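Local coordinates for attaching and effacing protein, pathogenesis factor (Escherichia coli, PDB 4E9L) that probably mediates adhesion of the bacterium to host surfaces as a member of the intimin/invasin family, this piece being a row of immunoglobulin-like domains of the longer protein, at residues K207-A218 with G254-G264; T329-V337 with M378-A386. All coordinates share one frame; numbering follows the deposited sequence.

Contact 1 of 2, residues K207-A218 with G254-G264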
loop_
_atom_site.group_PDB
_atom_site.type_symbol
_atom_site.label_atom_id
_atom_site.label_comp_id
_atom_site.label_asym_id
_atom_site.label_seq_id
_atom_site.Cartn_x
_atom_site.Cartn_y
_atom_site.Cartn_z
ATOM N N LYS A 207 14.157 0.054 -8.104
ATOM C CA LYS A 207 14.966 0.035 -9.323
ATOM C C LYS A 207 14.126 0.487 -10.522
ATOM O O LYS A 207 12.942 0.127 -10.619
ATOM C CB LYS A 207 15.566 -1.346 -9.569
ATOM C CG LYS A 207 16.595 -1.747 -8.526
ATOM C CD LYS A 207 17.350 -2.982 -9.003
ATOM C CE LYS A 207 18.507 -3.329 -8.089
ATOM N NZ LYS A 207 18.064 -4.082 -6.887
ATOM N N ALA A 208 14.739 1.297 -11.420
ATOM C CA ALA A 208 14.088 1.827 -12.624
ATOM C C ALA A 208 13.446 0.687 -13.424
ATOM O O ALA A 208 14.093 -0.309 -13.698
ATOM C CB ALA A 208 15.113 2.574 -13.493
ATOM N N GLY A 209 12.166 0.837 -13.745
ATOM C CA GLY A 209 11.394 -0.175 -14.467
ATOM C C GLY A 209 10.640 -1.123 -13.547
ATOM O O GLY A 209 9.756 -1.846 -14.003
ATOM N N GLU A 210 10.988 -1.154 -12.246
ATOM C CA GLU A 210 10.355 -2.064 -11.282
ATOM C C GLU A 210 9.238 -1.347 -10.534
ATOM O O GLU A 210 9.066 -0.125 -10.652
ATOM C CB GLU A 210 11.385 -2.692 -10.301
ATOM C CG GLU A 210 12.583 -3.386 -10.953
ATOM C CD GLU A 210 12.274 -4.506 -11.928
ATOM O OE1 GLU A 210 11.255 -5.210 -11.736
ATOM O OE2 GLU A 210 13.059 -4.683 -12.888
ATOM N N SER A 211 8.476 -2.109 -9.780
ATOM C CA SER A 211 7.327 -1.559 -9.094
ATOM C C SER A 211 7.348 -1.853 -7.608
ATOM O O SER A 211 8.129 -2.700 -7.150
ATOM C CB SER A 211 6.067 -2.140 -9.727
ATOM O OG SER A 211 6.026 -3.537 -9.500
ATOM N N THR A 212 6.507 -1.131 -6.854
ATOM C CA THR A 212 6.279 -1.335 -5.420
ATOM C C THR A 212 4.773 -1.199 -5.129
ATOM O O THR A 212 4.012 -0.774 -5.999
ATOM C CB THR A 212 7.173 -0.404 -4.542
ATOM O OG1 THR A 212 7.127 -0.863 -3.186
ATOM C CG2 THR A 212 6.724 1.046 -4.554
ATOM N N THR A 213 4.354 -1.569 -3.915
ATOM C CA THR A 213 2.976 -1.467 -3.473
ATOM C C THR A 213 2.802 -0.210 -2.657
ATOM O O THR A 213 3.626 0.110 -1.789
ATOM C CB THR A 213 2.529 -2.714 -2.671
ATOM O OG1 THR A 213 2.758 -3.872 -3.473
ATOM C CG2 THR A 213 1.040 -2.644 -2.294
ATOM N N VAL A 214 1.758 0.512 -2.972
ATOM C CA VAL A 214 1.358 1.729 -2.258
ATOM C C VAL A 214 0.153 1.316 -1.423
ATOM O O VAL A 214 -0.761 0.698 -1.970
ATOM C CB VAL A 214 0.974 2.866 -3.234
ATOM C CG1 VAL A 214 0.586 4.139 -2.474
ATOM C CG2 VAL A 214 2.102 3.152 -4.189
ATOM N N THR A 215 0.134 1.657 -0.124
ATOM C CA THR A 215 -1.025 1.368 0.737
ATOM C C THR A 215 -1.598 2.706 1.258
ATOM O O THR A 215 -0.844 3.559 1.756
ATOM C CB THR A 215 -0.628 0.445 1.932
ATOM O OG1 THR A 215 -0.080 -0.784 1.457
ATOM C CG2 THR A 215 -1.817 0.098 2.827
ATOM N N LEU A 216 -2.922 2.880 1.141
ATOM C CA LEU A 216 -3.629 4.024 1.708
ATOM C C LEU A 216 -4.517 3.493 2.850
ATOM O O LEU A 216 -5.243 2.523 2.655
ATOM C CB LEU A 216 -4.525 4.734 0.663
ATOM C CG LEU A 216 -5.482 5.824 1.244
ATOM C CD1 LEU A 216 -4.700 7.102 1.687
ATOM C CD2 LEU A 216 -6.549 6.209 0.228
ATOM N N VAL A 217 -4.474 4.130 4.020
ATOM C CA VAL A 217 -5.404 3.793 5.092
ATOM C C VAL A 217 -6.245 5.088 5.206
ATOM O O VAL A 217 -5.720 6.152 5.537
ATOM C CB VAL A 217 -4.746 3.299 6.414
ATOM C CG1 VAL A 217 -5.806 3.093 7.486
ATOM C CG2 VAL A 217 -4.010 1.978 6.183
ATOM N N ALA A 218 -7.486 5.017 4.765
ATOM C CA ALA A 218 -8.340 6.202 4.699
ATOM C C ALA A 218 -9.211 6.266 5.932
ATOM O O ALA A 218 -9.859 5.274 6.291
ATOM C CB ALA A 218 -9.213 6.148 3.452
ATOM N N GLY A 254 -11.051 0.144 5.413
ATOM C CA GLY A 254 -10.525 1.382 4.838
ATOM C C GLY A 254 -9.092 1.336 4.346
ATOM O O GLY A 254 -8.428 2.371 4.266
ATOM N N SER A 255 -8.608 0.138 4.014
ATOM C CA SER A 255 -7.266 -0.073 3.486
ATOM C C SER A 255 -7.385 -0.257 1.973
ATOM O O SER A 255 -8.258 -0.989 1.517
ATOM C CB SER A 255 -6.645 -1.312 4.129
ATOM O OG SER A 255 -5.353 -1.533 3.594
ATOM N N TYR A 256 -6.529 0.410 1.188
ATOM C CA TYR A 256 -6.561 0.290 -0.289
ATOM C C TYR A 256 -5.143 0.122 -0.767
ATOM O O TYR A 256 -4.240 0.758 -0.225
ATOM C CB TYR A 256 -7.153 1.553 -0.959
ATOM C CG TYR A 256 -8.533 1.910 -0.470
ATOM C CD1 TYR A 256 -9.658 1.622 -1.234
ATOM C CD2 TYR A 256 -8.717 2.562 0.751
ATOM C CE1 TYR A 256 -10.934 1.971 -0.798
ATOM C CE2 TYR A 256 -9.990 2.905 1.203
ATOM C CZ TYR A 256 -11.095 2.603 0.424
ATOM O OH TYR A 256 -12.351 2.915 0.858
ATOM N N VAL A 257 -4.929 -0.712 -1.780
ATOM C CA VAL A 257 -3.562 -0.889 -2.298
ATOM C C VAL A 257 -3.496 -0.652 -3.795
ATOM O O VAL A 257 -4.479 -0.888 -4.501
ATOM C CB VAL A 257 -2.919 -2.256 -1.918
ATOM C CG1 VAL A 257 -2.825 -2.431 -0.389
ATOM C CG2 VAL A 257 -3.671 -3.430 -2.575
ATOM N N ALA A 258 -2.323 -0.230 -4.297
ATOM C CA ALA A 258 -2.122 -0.041 -5.741
ATOM C C ALA A 258 -0.683 -0.339 -6.050
ATOM O O ALA A 258 0.165 -0.319 -5.148
ATOM C CB ALA A 258 -2.468 1.401 -6.155
ATOM N N THR A 259 -0.399 -0.612 -7.325
ATOM C CA THR A 259 0.956 -0.827 -7.829
ATOM C C THR A 259 1.500 0.452 -8.443
ATOM O O THR A 259 0.904 1.014 -9.361
ATOM C CB THR A 259 1.012 -1.974 -8.841
ATOM O OG1 THR A 259 0.445 -3.132 -8.237
ATOM C CG2 THR A 259 2.464 -2.271 -9.304
ATOM N N LEU A 260 2.661 0.871 -7.968
ATOM C CA LEU A 260 3.346 2.043 -8.495
ATOM C C LEU A 260 4.479 1.467 -9.340
ATOM O O LEU A 260 5.314 0.732 -8.802
ATOM C CB LEU A 260 3.913 2.895 -7.322
ATOM C CG LEU A 260 4.569 4.255 -7.653
ATOM C CD1 LEU A 260 4.774 5.064 -6.383
ATOM C CD2 LEU A 260 5.947 4.066 -8.256
ATOM N N THR A 261 4.492 1.764 -10.651
ATOM C CA THR A 261 5.559 1.284 -11.533
ATOM C C THR A 261 6.447 2.475 -11.881
ATOM O O THR A 261 5.944 3.496 -12.344
ATOM C CB THR A 261 5.008 0.616 -12.822
ATOM O OG1 THR A 261 3.982 -0.328 -12.505
ATOM C CG2 THR A 261 6.117 -0.080 -13.638
ATOM N N THR A 262 7.752 2.348 -11.677
ATOM C CA THR A 262 8.679 3.438 -12.045
ATOM C C THR A 262 9.036 3.288 -13.526
ATOM O O THR A 262 8.891 2.203 -14.081
ATOM C CB THR A 262 9.966 3.370 -11.197
ATOM O OG1 THR A 262 10.658 2.182 -11.548
ATOM C CG2 THR A 262 9.686 3.398 -9.690
ATOM N N GLY A 263 9.534 4.363 -14.140
ATOM C CA GLY A 263 10.017 4.321 -15.519
ATOM C C GLY A 263 11.540 4.333 -15.522
ATOM O O GLY A 263 12.152 3.979 -14.512
ATOM N N GLY A 264 12.145 4.823 -16.607
ATOM C CA GLY A 264 13.601 4.870 -16.771
ATOM C C GLY A 264 14.331 6.040 -16.131
ATOM O O GLY A 264 15.568 6.132 -16.204
HETATM O O HOH W 1 2.413 -4.140 -6.218
#
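T212 and L260 exchange two backbone hydrogen bonds, and the same pattern repeats at V214 with A258 and at L216 with Y256. These are the hydrogen-bonded pairs of an antiparallel ladder between strands 211-217 and 255-261. The V214 N to A258 O bond, 2.8 Å, is practically straight at 179°. One more bond, A218 N to G254 O, follows on at the A218 end. CA-H...O contacts fill the steps between, among them V257 CA to V214 O at 3.2 Å.

At the other end T262 ties down the type II turn K207-E210. E210 O accepts both T262 N and T262 OG1, the hydroxyl coming in the carbonyl plane on a lone pair at 2.9 Å. With chi1 at 66°, T262 OG1 sits between its own backbone N and carbonyl carbon and is turned back to E210. G209 N adds only weak bonds, to T262 OG1 and G263 O.

Most of the apolar contacts lie on the face of V214, L216, Y256 and L260. The side chains of V214 and L260 cross, with V214 CG2 3.6 Å from L260 CB. A218 CB meets Y256 CE2 obliquely at 4.0 Å, while L216 O lies at the ring edge, in plane. Y256 OH is bonded to I226 O and L229 N, and L260 packs on L269 and V271 of the facing sheet.

The other face carries S211, T213, T215, V257 and T259. V257 CG1 lies beside T215 OG1, the two side chains pointing the same way. One water joins T213 OG1, 2.8 Å away, to T259 OG1.

These are the two central strands of a four-stranded antiparallel sheet, one half of the beta sandwich of an immunoglobulin-like invasin domain.

Contact 2 of 2, residues T329-V337 with M378-A386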
loop_
_atom_site.group_PDB
_atom_site.type_symbol
_atom_site.label_atom_id
_atom_site.label_comp_id
_atom_site.label_asym_id
_atom_site.label_seq_id
_atom_site.Cartn_x
_atom_site.Cartn_y
_atom_site.Cartn_z
ATOM N N THR A 329 25.101 2.472 -9.433
ATOM C CA THR A 329 25.943 2.881 -8.303
ATOM C C THR A 329 25.657 2.080 -7.014
ATOM O O THR A 329 24.555 1.571 -6.846
ATOM C CB THR A 329 25.835 4.424 -8.139
ATOM O OG1 THR A 329 26.888 4.917 -7.328
ATOM C CG2 THR A 329 24.483 4.888 -7.596
ATOM N N GLY A 330 26.658 2.000 -6.132
ATOM C CA GLY A 330 26.573 1.341 -4.831
ATOM C C GLY A 330 26.396 -0.161 -4.874
ATOM O O GLY A 330 25.916 -0.760 -3.904
ATOM N N LEU A 331 26.821 -0.791 -5.976
ATOM C CA LEU A 331 26.659 -2.221 -6.162
ATOM C C LEU A 331 27.981 -2.877 -6.525
ATOM O O LEU A 331 28.415 -2.858 -7.697
ATOM C CB LEU A 331 25.551 -2.490 -7.199
ATOM C CG LEU A 331 25.290 -3.926 -7.619
ATOM C CD1 LEU A 331 24.792 -4.780 -6.448
ATOM C CD2 LEU A 331 24.321 -3.974 -8.793
ATOM N N LYS A 332 28.626 -3.436 -5.498
ATOM C CA LYS A 332 29.901 -4.125 -5.642
ATOM C C LYS A 332 29.873 -5.439 -6.456
ATOM O O LYS A 332 29.234 -6.431 -6.069
ATOM C CB LYS A 332 30.616 -4.297 -4.289
ATOM C CG LYS A 332 32.082 -3.843 -4.326
ATOM C CD LYS A 332 32.258 -2.319 -4.463
ATOM C CE LYS A 332 32.278 -1.590 -3.136
ATOM N NZ LYS A 332 33.466 -1.947 -2.309
ATOM N N PRO A 333 30.660 -5.476 -7.542
ATOM C CA PRO A 333 30.746 -6.704 -8.353
ATOM C C PRO A 333 31.393 -7.866 -7.603
ATOM O O PRO A 333 32.056 -7.664 -6.581
ATOM C CB PRO A 333 31.594 -6.269 -9.555
ATOM C CG PRO A 333 31.515 -4.744 -9.553
ATOM C CD PRO A 333 31.495 -4.402 -8.116
ATOM N N ASP A 334 31.175 -9.095 -8.102
ATOM C CA ASP A 334 31.758 -10.309 -7.540
ATOM C C ASP A 334 33.160 -10.477 -8.176
ATOM O O ASP A 334 33.580 -9.654 -9.005
ATOM C CB ASP A 334 30.888 -11.538 -7.935
ATOM C CG ASP A 334 29.399 -11.450 -7.617
ATOM O OD1 ASP A 334 29.055 -10.928 -6.543
ATOM O OD2 ASP A 334 28.583 -11.969 -8.423
ATOM N N ALA A 335 33.854 -11.570 -7.821
ATOM C CA ALA A 335 35.129 -11.923 -8.430
ATOM C C ALA A 335 34.838 -12.254 -9.907
ATOM O O ALA A 335 33.796 -12.851 -10.193
ATOM C CB ALA A 335 35.732 -13.134 -7.733
ATOM N N PRO A 336 35.674 -11.811 -10.869
ATOM C CA PRO A 336 35.431 -12.197 -12.272
ATOM C C PRO A 336 35.703 -13.695 -12.484
ATOM O O PRO A 336 36.313 -14.339 -11.637
ATOM C CB PRO A 336 36.446 -11.359 -13.079
ATOM C CG PRO A 336 37.196 -10.532 -12.091
ATOM C CD PRO A 336 36.958 -11.101 -10.720
ATOM N N VAL A 337 35.218 -14.238 -13.595
ATOM C CA VAL A 337 35.413 -15.637 -13.997
ATOM C C VAL A 337 36.498 -15.629 -15.113
ATOM O O VAL A 337 36.443 -14.808 -16.023
ATOM C CB VAL A 337 34.067 -16.246 -14.474
ATOM C CG1 VAL A 337 34.286 -17.533 -15.250
ATOM C CG2 VAL A 337 33.116 -16.478 -13.290
ATOM N N MET A 378 35.502 -12.510 -17.444
ATOM C CA MET A 378 34.072 -12.240 -17.400
ATOM C C MET A 378 33.675 -11.651 -16.055
ATOM O O MET A 378 33.681 -12.364 -15.039
ATOM C CB MET A 378 33.228 -13.483 -17.777
ATOM C CG MET A 378 31.698 -13.262 -17.686
ATOM S SD MET A 378 31.019 -11.844 -18.628
ATOM C CE MET A 378 31.202 -12.466 -20.342
ATOM N N PRO A 379 33.369 -10.332 -16.018
ATOM C CA PRO A 379 32.930 -9.725 -14.757
ATOM C C PRO A 379 31.574 -10.313 -14.349
ATOM O O PRO A 379 30.772 -10.741 -15.206
ATOM C CB PRO A 379 32.820 -8.238 -15.091
ATOM C CG PRO A 379 32.527 -8.201 -16.539
ATOM C CD PRO A 379 33.302 -9.355 -17.127
ATOM N N ARG A 380 31.342 -10.341 -13.046
ATOM C CA ARG A 380 30.131 -10.890 -12.456
ATOM C C ARG A 380 29.524 -9.897 -11.485
ATOM O O ARG A 380 30.245 -9.278 -10.684
ATOM C CB ARG A 380 30.463 -12.211 -11.714
ATOM C CG ARG A 380 30.699 -13.397 -12.631
ATOM C CD ARG A 380 29.360 -14.027 -12.946
ATOM N NE ARG A 380 29.458 -15.075 -13.954
ATOM C CZ ARG A 380 29.442 -16.373 -13.682
ATOM N NH1 ARG A 380 29.339 -16.794 -12.427
ATOM N NH2 ARG A 380 29.534 -17.262 -14.664
ATOM N N VAL A 381 28.192 -9.771 -11.535
ATOM C CA VAL A 381 27.433 -8.881 -10.640
ATOM C C VAL A 381 26.188 -9.681 -10.230
ATOM O O VAL A 381 25.431 -10.109 -11.101
ATOM C CB VAL A 381 27.069 -7.516 -11.313
ATOM C CG1 VAL A 381 26.137 -6.700 -10.429
ATOM C CG2 VAL A 381 28.311 -6.696 -11.647
ATOM N N ASN A 382 26.003 -9.909 -8.925
ATOM C CA ASN A 382 24.867 -10.686 -8.378
ATOM C C ASN A 382 24.716 -12.054 -9.067
ATOM O O ASN A 382 23.621 -12.429 -9.489
ATOM C CB ASN A 382 23.553 -9.862 -8.406
ATOM C CG ASN A 382 23.539 -8.652 -7.488
ATOM O OD1 ASN A 382 24.143 -8.636 -6.399
ATOM N ND2 ASN A 382 22.813 -7.615 -7.895
ATOM N N GLY A 383 25.848 -12.744 -9.228
ATOM C CA GLY A 383 25.944 -14.045 -9.868
ATOM C C GLY A 383 25.695 -14.086 -11.366
ATOM O O GLY A 383 25.594 -15.177 -11.929
ATOM N N GLN A 384 25.607 -12.931 -12.041
ATOM C CA GLN A 384 25.335 -12.915 -13.485
ATOM C C GLN A 384 26.492 -12.309 -14.286
ATOM O O GLN A 384 27.148 -11.394 -13.783
ATOM C CB GLN A 384 24.060 -12.085 -13.777
ATOM C CG GLN A 384 22.771 -12.600 -13.119
ATOM C CD GLN A 384 22.285 -13.893 -13.727
ATOM O OE1 GLN A 384 22.392 -14.963 -13.122
ATOM N NE2 GLN A 384 21.754 -13.825 -14.944
ATOM N N ASN A 385 26.662 -12.732 -15.573
ATOM C CA ASN A 385 27.644 -12.133 -16.480
ATOM C C ASN A 385 27.297 -10.657 -16.605
ATOM O O ASN A 385 26.132 -10.311 -16.802
ATOM C CB ASN A 385 27.622 -12.791 -17.854
ATOM C CG ASN A 385 28.207 -14.181 -17.875
ATOM O OD1 ASN A 385 28.693 -14.714 -16.873
ATOM N ND2 ASN A 385 28.164 -14.795 -19.028
ATOM N N ALA A 386 28.282 -9.796 -16.399
ATOM C CA ALA A 386 28.054 -8.360 -16.345
ATOM C C ALA A 386 28.369 -7.591 -17.643
ATOM O O ALA A 386 28.085 -6.393 -17.725
ATOM C CB ALA A 386 28.804 -7.780 -15.156
HETATM O O HOH W 2 27.653 -8.479 -7.079
HETATM O O HOH W 3 33.450 -9.011 -11.563
#
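D334 O is gripped by two donors: W354 NE1, and a water that in turn takes a hydrogen from R380 N. The backbone of D334 also bonds R380 directly, D334 N to R380 O at 2.8 Å, tilted well out of the carbonyl plane. The carboxylate of D334 holds the turn V381-Q384. G383 N donates to D334 OD2 over 3.0 Å, nearly along the C-O axis and fairly straight at 164°. D334 OD1 takes a hydrogen from a second water, which also donates to K332 O and accepts from N382 N. Both carboxylate oxygens are thus engaged, which should fix the rotation of the group. CG of D334 stands beside its own backbone N (chi1 -53°), and from there the carboxylate reaches the turn.

The turn is a type I' beta hairpin turn between strands 373-381 and 384-385 of an immunoglobulin-like domain. The segment 329-337 runs beside it as the connection into the short strand 337-339. V337 exchanges two backbone bonds with M378 as an antiparallel hydrogen-bonded pair.

V337 CG2 lies over the centre of one face of the R380 guanidinium, 3.7 Å from CZ. A bend at chi2 (-86°) folds the arginine chain, and R380 NE donates to N385 OD1, steadying the flat group under the valine.

At the other end the packing is mostly apolar. L331 CD2 meets V381 CG1 at 3.7 Å. P333 CB rests on V381 CG2 at 3.9 Å, with F318 touching both P333 and V381. The L331 CD1 methyl lies against the side-chain amide of N382.

How the contacts relate
The chain runs through a row of similar domains, and the two contacts lie in consecutive ones. Contact 1 comes first: 207-218 and 254-264 close a loop of 35 residues that includes strands 231-236 and 244-252. Contact 2 follows in series: 329-337 and 378-386 close a loop of 40 residues that includes strands 350-358 and 361-367. The two loops neither nest nor cross. Contact 1 joins the central strands of one sheet, whereas contact 2 ties a connecting segment to a hairpin of the next domain. Their centres are 29 Å apart. Their nearest atoms are about 6 Å apart, without touching, close to the junction between the domains.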